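Local coordinates for choline/ethanolamine kinase family protein (Mesorhizobium loti, PDB 3DXQ) that probably phosphorylates ethanolamine or a related small amino alcohol and belongs to the choline/ethanolamine kinase family, with a protein-kinase-like fold, at residues A[249-254]-A[279-284]; A[133-138]-A[161-166]. All blocks are in the same frame, centred on the assembly; numbering follows the deposited sequence.

Both contacts tie helices together in the helical part of a kinase-like fold, on the same side of the chain's centre, with their own centres about 12 Å apart. Interaction 2 comes first along the chain and is complete before interaction 1 begins: it joins helices 130-141 and 152-167 by one salt bridge at the surface, whereas interaction 1 joins helices 237-263 and 271-287 through a buried one. Helix 237-263, which carries one segment of interaction 1, also packs against both helices of interaction 2. Its Met249 packs on Val162, and Leu253 CD1 lies 4.0 Å from Met133 CB. The two helix pairs thus form one continuous packed bundle, tied by charge both inside and at its surface.

Interaction 1: A[249-254]-A[279-284]; sequences MCDLLW and FARCKA
Asp251 and Arg281 meet in a two-pronged salt bridge between two helices that run roughly antiparallel, their segment axes 8.5 Å apart at closest approach and 148° between directions. Arg281 offers its side edge, NE together with NH2, and each nitrogen takes a different carboxylate oxygen. NH2 reaches Asp251 OD1 at 3.0 Å, using the syn lone pair of that oxygen with the acceptor close to the guanidinium plane. NE binds Asp251 OD2 at 3.1 Å, again from the syn side but somewhat out of the carboxylate plane. The two flat groups are nearly coplanar, 8° apart, and the paired bonds restrain either from rotating against the other. The arginine leaves its helix with CG anti to the backbone N and bends at chi3 (60°), which turns the NE/NH2 edge toward the carboxylate; the aliphatic stem passes beside the same oxygen, CG 3.6 Å from Asp251 OD2. Beside the charged pair the helices come close through small groups, Asp251 CB standing 3.6 Å from Cys282 CB. The cysteine sulfur, anti to its backbone N, turns toward Leu252, where SG and the leucine CB make a looser apolar contact at 4.4 Å. Asp251 OD1 has a second salt-bridge partner in Arg278, so two arginines of helix 271-287 share this buried carboxylate and probably help to keep it ionised. Val214 of helix 206-215 touches both Asp251 and Arg281, while Leu252 and Phe279 rest on Val155 of helix 152-167, which places the pair of helices between these two neighbours.

Interaction 2: A[133-138]-A[161-166]; sequences MIDDYL and GVRSAL
A salt bridge between two helices at the surface of the phosphotransferase family region links helix 130-141 to helix 152-167, its partners being Asp135 and Arg163. The side chains approach from opposite directions, the carboxylate coming to the edge of the guanidinium. Arg163 uses a single nitrogen: NH1 donates to Asp135 OD2 at 3.1 Å, with an N-H...O angle of 159°. The oxygen accepts through its syn lone pair and lies near the guanidinium plane. The second carboxylate oxygen stays farther off, OD1 being 3.6 Å from Arg163 NH1, and Arg163 NH2 is 3.8 Å from Asp135 OD2, so the pairing is one-pronged. The planes of the two groups are 28° apart. Reach comes mostly from the arginine: CG stands anti to the backbone N (chi1 -177°) and the chain runs on extended as far as NE, carrying the charge over to helix 130-141. Helix 237-263 joins the two segments from another direction, since Tyr137 touches its Trp257 and Val162 its Ile245 and Met249. Arg163 also touches Phe131, on the same helix as Asp135. An asparagine in place of Asp135 would probably leave the arginine without its countercharge and weaken the link to an uncharged hydrogen bond at most. Only 64 Å² is buried between the segments, and the direct contact rests on this one pair of opposite charges. With Arg163 exposed and Asp135 partly so, solvent is likely to screen the attraction, and a single bond leaves the carboxylate more rotational freedom than a two-pronged grip would.

Interaction 1: A[249-254]-A[279-284]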
loop_
_atom_site.group_PDB
_atom_site.type_symbol
_atom_site.label_atom_id
_atom_site.label_comp_id
_atom_site.label_asym_id
_atom_site.label_seq_id
_atom_site.Cartn_x
_atom_site.Cartn_y
_atom_site.Cartn_z
HETATM N N MSE A 249 -0.456 5.832 12.136
HETATM C CA MSE A 249 -0.206 6.911 11.178
HETATM C C MSE A 249 -0.782 6.643 9.806
HETATM O O MSE A 249 -1.179 7.570 9.114
HETATM C CB MSE A 249 1.288 7.176 11.035
HETATM C CG MSE A 249 1.942 7.816 12.244
HETATM SE SE MSE A 249 0.857 9.260 13.034
HETATM C CE MSE A 249 2.273 10.253 13.818
ATOM N N CYS A 250 -0.794 5.376 9.410
ATOM C CA CYS A 250 -1.365 4.956 8.144
ATOM C C CYS A 250 -2.843 5.287 8.086
ATOM O O CYS A 250 -3.320 5.898 7.149
ATOM C CB CYS A 250 -1.166 3.458 7.976
ATOM S SG CYS A 250 -1.594 2.849 6.362
ATOM N N ASP A 251 -3.576 4.898 9.114
ATOM C CA ASP A 251 -4.987 5.262 9.210
ATOM C C ASP A 251 -5.185 6.769 9.205
ATOM O O ASP A 251 -6.113 7.272 8.569
ATOM C CB ASP A 251 -5.619 4.696 10.483
ATOM C CG ASP A 251 -6.264 3.332 10.285
ATOM O OD1 ASP A 251 -6.655 2.991 9.156
ATOM O OD2 ASP A 251 -6.413 2.605 11.288
ATOM N N LEU A 252 -4.342 7.490 9.931
ATOM C CA LEU A 252 -4.480 8.943 10.020
ATOM C C LEU A 252 -4.303 9.604 8.655
ATOM O O LEU A 252 -5.075 10.493 8.288
ATOM C CB LEU A 252 -3.451 9.526 10.996
ATOM C CG LEU A 252 -3.543 11.038 11.208
ATOM C CD1 LEU A 252 -4.868 11.415 11.804
ATOM C CD2 LEU A 252 -2.428 11.496 12.091
ATOM N N LEU A 253 -3.266 9.180 7.931
ATOM C CA LEU A 253 -2.960 9.714 6.601
ATOM C C LEU A 253 -4.179 9.646 5.704
ATOM O O LEU A 253 -4.649 10.661 5.189
ATOM C CB LEU A 253 -1.813 8.933 5.954
ATOM C CG LEU A 253 -1.422 9.374 4.543
ATOM C CD1 LEU A 253 -0.879 10.797 4.622
ATOM C CD2 LEU A 253 -0.414 8.422 3.901
ATOM N N TRP A 254 -4.696 8.434 5.551
ATOM C CA TRP A 254 -5.853 8.187 4.718
ATOM C C TRP A 254 -7.113 8.847 5.281
ATOM O O TRP A 254 -7.931 9.361 4.524
ATOM C CB TRP A 254 -6.039 6.691 4.514
ATOM C CG TRP A 254 -4.970 6.130 3.634
ATOM C CD1 TRP A 254 -3.954 5.296 3.992
ATOM C CD2 TRP A 254 -4.816 6.376 2.238
ATOM N NE1 TRP A 254 -3.174 5.003 2.902
ATOM C CE2 TRP A 254 -3.684 5.654 1.810
ATOM C CE3 TRP A 254 -5.534 7.140 1.302
ATOM C CZ2 TRP A 254 -3.252 5.667 0.489
ATOM C CZ3 TRP A 254 -5.102 7.157 -0.009
ATOM C CH2 TRP A 254 -3.971 6.422 -0.405
ATOM N N PHE A 279 -10.505 6.600 11.010
ATOM C CA PHE A 279 -10.143 7.465 12.119
ATOM C C PHE A 279 -10.431 6.777 13.447
ATOM O O PHE A 279 -9.564 6.706 14.312
ATOM C CB PHE A 279 -10.903 8.779 12.066
ATOM C CG PHE A 279 -10.551 9.704 13.184
ATOM C CD1 PHE A 279 -9.451 10.541 13.081
ATOM C CD2 PHE A 279 -11.286 9.705 14.357
ATOM C CE1 PHE A 279 -9.104 11.385 14.123
ATOM C CE2 PHE A 279 -10.952 10.549 15.403
ATOM C CZ PHE A 279 -9.853 11.388 15.289
ATOM N N ALA A 280 -11.658 6.279 13.596
ATOM C CA ALA A 280 -12.106 5.639 14.837
ATOM C C ALA A 280 -11.211 4.468 15.226
ATOM O O ALA A 280 -10.918 4.271 16.409
ATOM C CB ALA A 280 -13.540 5.182 14.697
ATOM N N ARG A 281 -10.774 3.701 14.227
ATOM C CA ARG A 281 -9.845 2.598 14.445
ATOM C C ARG A 281 -8.507 3.137 14.960
ATOM O O ARG A 281 -7.931 2.611 15.920
ATOM C CB ARG A 281 -9.641 1.831 13.128
ATOM C CG ARG A 281 -8.695 0.643 13.218
ATOM C CD ARG A 281 -8.848 -0.250 12.010
ATOM N NE ARG A 281 -8.546 0.464 10.777
ATOM C CZ ARG A 281 -8.799 0.019 9.551
ATOM N NH1 ARG A 281 -9.379 -1.156 9.364
ATOM N NH2 ARG A 281 -8.483 0.765 8.503
ATOM N N CYS A 282 -8.026 4.181 14.290
ATOM C CA CYS A 282 -6.796 4.854 14.639
ATOM C C CYS A 282 -6.844 5.370 16.062
ATOM O O CYS A 282 -5.971 5.066 16.878
ATOM C CB CYS A 282 -6.579 6.022 13.692
ATOM S SG CYS A 282 -5.245 7.053 14.194
ATOM N N LYS A 283 -7.880 6.160 16.347
ATOM C CA LYS A 283 -8.088 6.736 17.660
ATOM C C LYS A 283 -8.156 5.627 18.704
ATOM O O LYS A 283 -7.640 5.784 19.815
ATOM C CB LYS A 283 -9.375 7.569 17.663
ATOM C CG LYS A 283 -9.828 8.116 19.026
ATOM C CD LYS A 283 -11.154 8.897 18.883
ATOM C CE LYS A 283 -11.944 8.974 20.186
ATOM N NZ LYS A 283 -11.173 9.636 21.231
ATOM N N ALA A 284 -8.799 4.514 18.352
ATOM C CA ALA A 284 -8.899 3.366 19.261
ATOM C C ALA A 284 -7.523 2.841 19.622
ATOM O O ALA A 284 -7.213 2.652 20.813
ATOM C CB ALA A 284 -9.730 2.255 18.646
#

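Interaction 2: A[133-138]-A[161-166]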
loop_
_atom_site.group_PDB
_atom_site.type_symbol
_atom_site.label_atom_id
_atom_site.label_comp_id
_atom_site.label_asym_id
_atom_site.label_seq_id
_atom_site.Cartn_x
_atom_site.Cartn_y
_atom_site.Cartn_z
HETATM N N MSE A 133 3.128 15.082 3.957
HETATM C CA MSE A 133 1.765 14.859 3.477
HETATM C C MSE A 133 0.708 15.159 4.543
HETATM O O MSE A 133 -0.302 15.793 4.247
HETATM C CB MSE A 133 1.594 13.439 2.955
HETATM C CG MSE A 133 2.329 13.210 1.663
HETATM SE SE MSE A 133 2.088 11.403 0.995
HETATM C CE MSE A 133 3.911 11.144 -0.005
ATOM N N ILE A 134 0.947 14.713 5.772
ATOM C CA ILE A 134 -0.002 14.929 6.866
ATOM C C ILE A 134 -0.234 16.410 7.130
ATOM O O ILE A 134 -1.369 16.849 7.203
ATOM C CB ILE A 134 0.452 14.220 8.162
ATOM C CG1 ILE A 134 0.215 12.717 8.030
ATOM C CG2 ILE A 134 -0.323 14.727 9.374
ATOM C CD1 ILE A 134 0.870 11.899 9.097
ATOM N N ASP A 135 0.847 17.166 7.267
ATOM C CA ASP A 135 0.765 18.609 7.470
ATOM C C ASP A 135 0.068 19.298 6.309
ATOM O O ASP A 135 -0.662 20.269 6.486
ATOM C CB ASP A 135 2.167 19.207 7.592
ATOM C CG ASP A 135 2.902 18.751 8.837
ATOM O OD1 ASP A 135 2.254 18.371 9.832
ATOM O OD2 ASP A 135 4.146 18.781 8.812
ATOM N N ASP A 136 0.337 18.802 5.114
ATOM C CA ASP A 136 -0.249 19.345 3.912
ATOM C C ASP A 136 -1.774 19.283 4.022
ATOM O O ASP A 136 -2.446 20.327 3.956
ATOM C CB ASP A 136 0.262 18.538 2.713
ATOM C CG ASP A 136 0.092 19.259 1.403
ATOM O OD1 ASP A 136 -0.775 20.165 1.313
ATOM O OD2 ASP A 136 0.827 18.895 0.455
ATOM N N TYR A 137 -2.300 18.066 4.226
ATOM C CA TYR A 137 -3.751 17.835 4.341
ATOM C C TYR A 137 -4.372 18.654 5.485
ATOM O O TYR A 137 -5.485 19.192 5.359
ATOM C CB TYR A 137 -4.079 16.336 4.517
ATOM C CG TYR A 137 -3.680 15.422 3.361
ATOM C CD1 TYR A 137 -3.533 15.904 2.061
ATOM C CD2 TYR A 137 -3.513 14.054 3.572
ATOM C CE1 TYR A 137 -3.181 15.051 1.009
ATOM C CE2 TYR A 137 -3.164 13.194 2.525
ATOM C CZ TYR A 137 -3.003 13.700 1.253
ATOM O OH TYR A 137 -2.672 12.855 0.240
ATOM N N LEU A 138 -3.650 18.753 6.597
ATOM C CA LEU A 138 -4.120 19.535 7.738
ATOM C C LEU A 138 -4.347 20.997 7.376
ATOM O O LEU A 138 -5.397 21.550 7.716
ATOM C CB LEU A 138 -3.140 19.447 8.909
ATOM C CG LEU A 138 -3.111 18.115 9.660
ATOM C CD1 LEU A 138 -1.922 18.088 10.620
ATOM C CD2 LEU A 138 -4.424 17.846 10.421
ATOM N N GLY A 161 3.734 13.674 18.971
ATOM C CA GLY A 161 4.555 12.873 19.867
ATOM C C GLY A 161 5.097 11.649 19.155
ATOM O O GLY A 161 6.238 11.239 19.388
ATOM N N VAL A 162 4.271 11.081 18.279
ATOM C CA VAL A 162 4.640 9.919 17.477
ATOM C C VAL A 162 5.766 10.313 16.506
ATOM O O VAL A 162 6.777 9.614 16.369
ATOM C CB VAL A 162 3.413 9.397 16.676
ATOM C CG1 VAL A 162 3.797 8.242 15.767
ATOM C CG2 VAL A 162 2.261 9.008 17.607
ATOM N N ARG A 163 5.584 11.455 15.850
ATOM C CA ARG A 163 6.580 11.979 14.931
ATOM C C ARG A 163 7.906 12.137 15.651
ATOM O O ARG A 163 8.966 11.762 15.157
ATOM C CB ARG A 163 6.127 13.348 14.440
ATOM C CG ARG A 163 7.031 13.976 13.412
ATOM C CD ARG A 163 6.368 15.219 12.901
ATOM N NE ARG A 163 7.129 15.839 11.831
ATOM C CZ ARG A 163 6.651 16.785 11.023
ATOM N NH1 ARG A 163 5.396 17.210 11.141
ATOM N NH2 ARG A 163 7.427 17.289 10.073
ATOM N N SER A 164 7.820 12.727 16.832
ATOM C CA SER A 164 8.992 12.989 17.622
ATOM C C SER A 164 9.704 11.699 18.028
ATOM O O SER A 164 10.938 11.642 18.018
ATOM C CB SER A 164 8.614 13.776 18.843
ATOM O OG SER A 164 9.807 14.136 19.484
ATOM N N ALA A 165 8.926 10.676 18.377
ATOM C CA ALA A 165 9.476 9.384 18.747
ATOM C C ALA A 165 10.216 8.752 17.555
ATOM O O ALA A 165 11.271 8.141 17.712
ATOM C CB ALA A 165 8.368 8.470 19.260
ATOM N N LEU A 166 9.668 8.933 16.360
ATOM C CA LEU A 166 10.283 8.423 15.147
ATOM C C LEU A 166 11.542 9.202 14.763
ATOM O O LEU A 166 12.437 8.650 14.095
ATOM C CB LEU A 166 9.286 8.443 13.990
ATOM C CG LEU A 166 8.062 7.516 14.051
ATOM C CD1 LEU A 166 7.067 7.950 12.982
ATOM C CD2 LEU A 166 8.416 6.028 13.877
#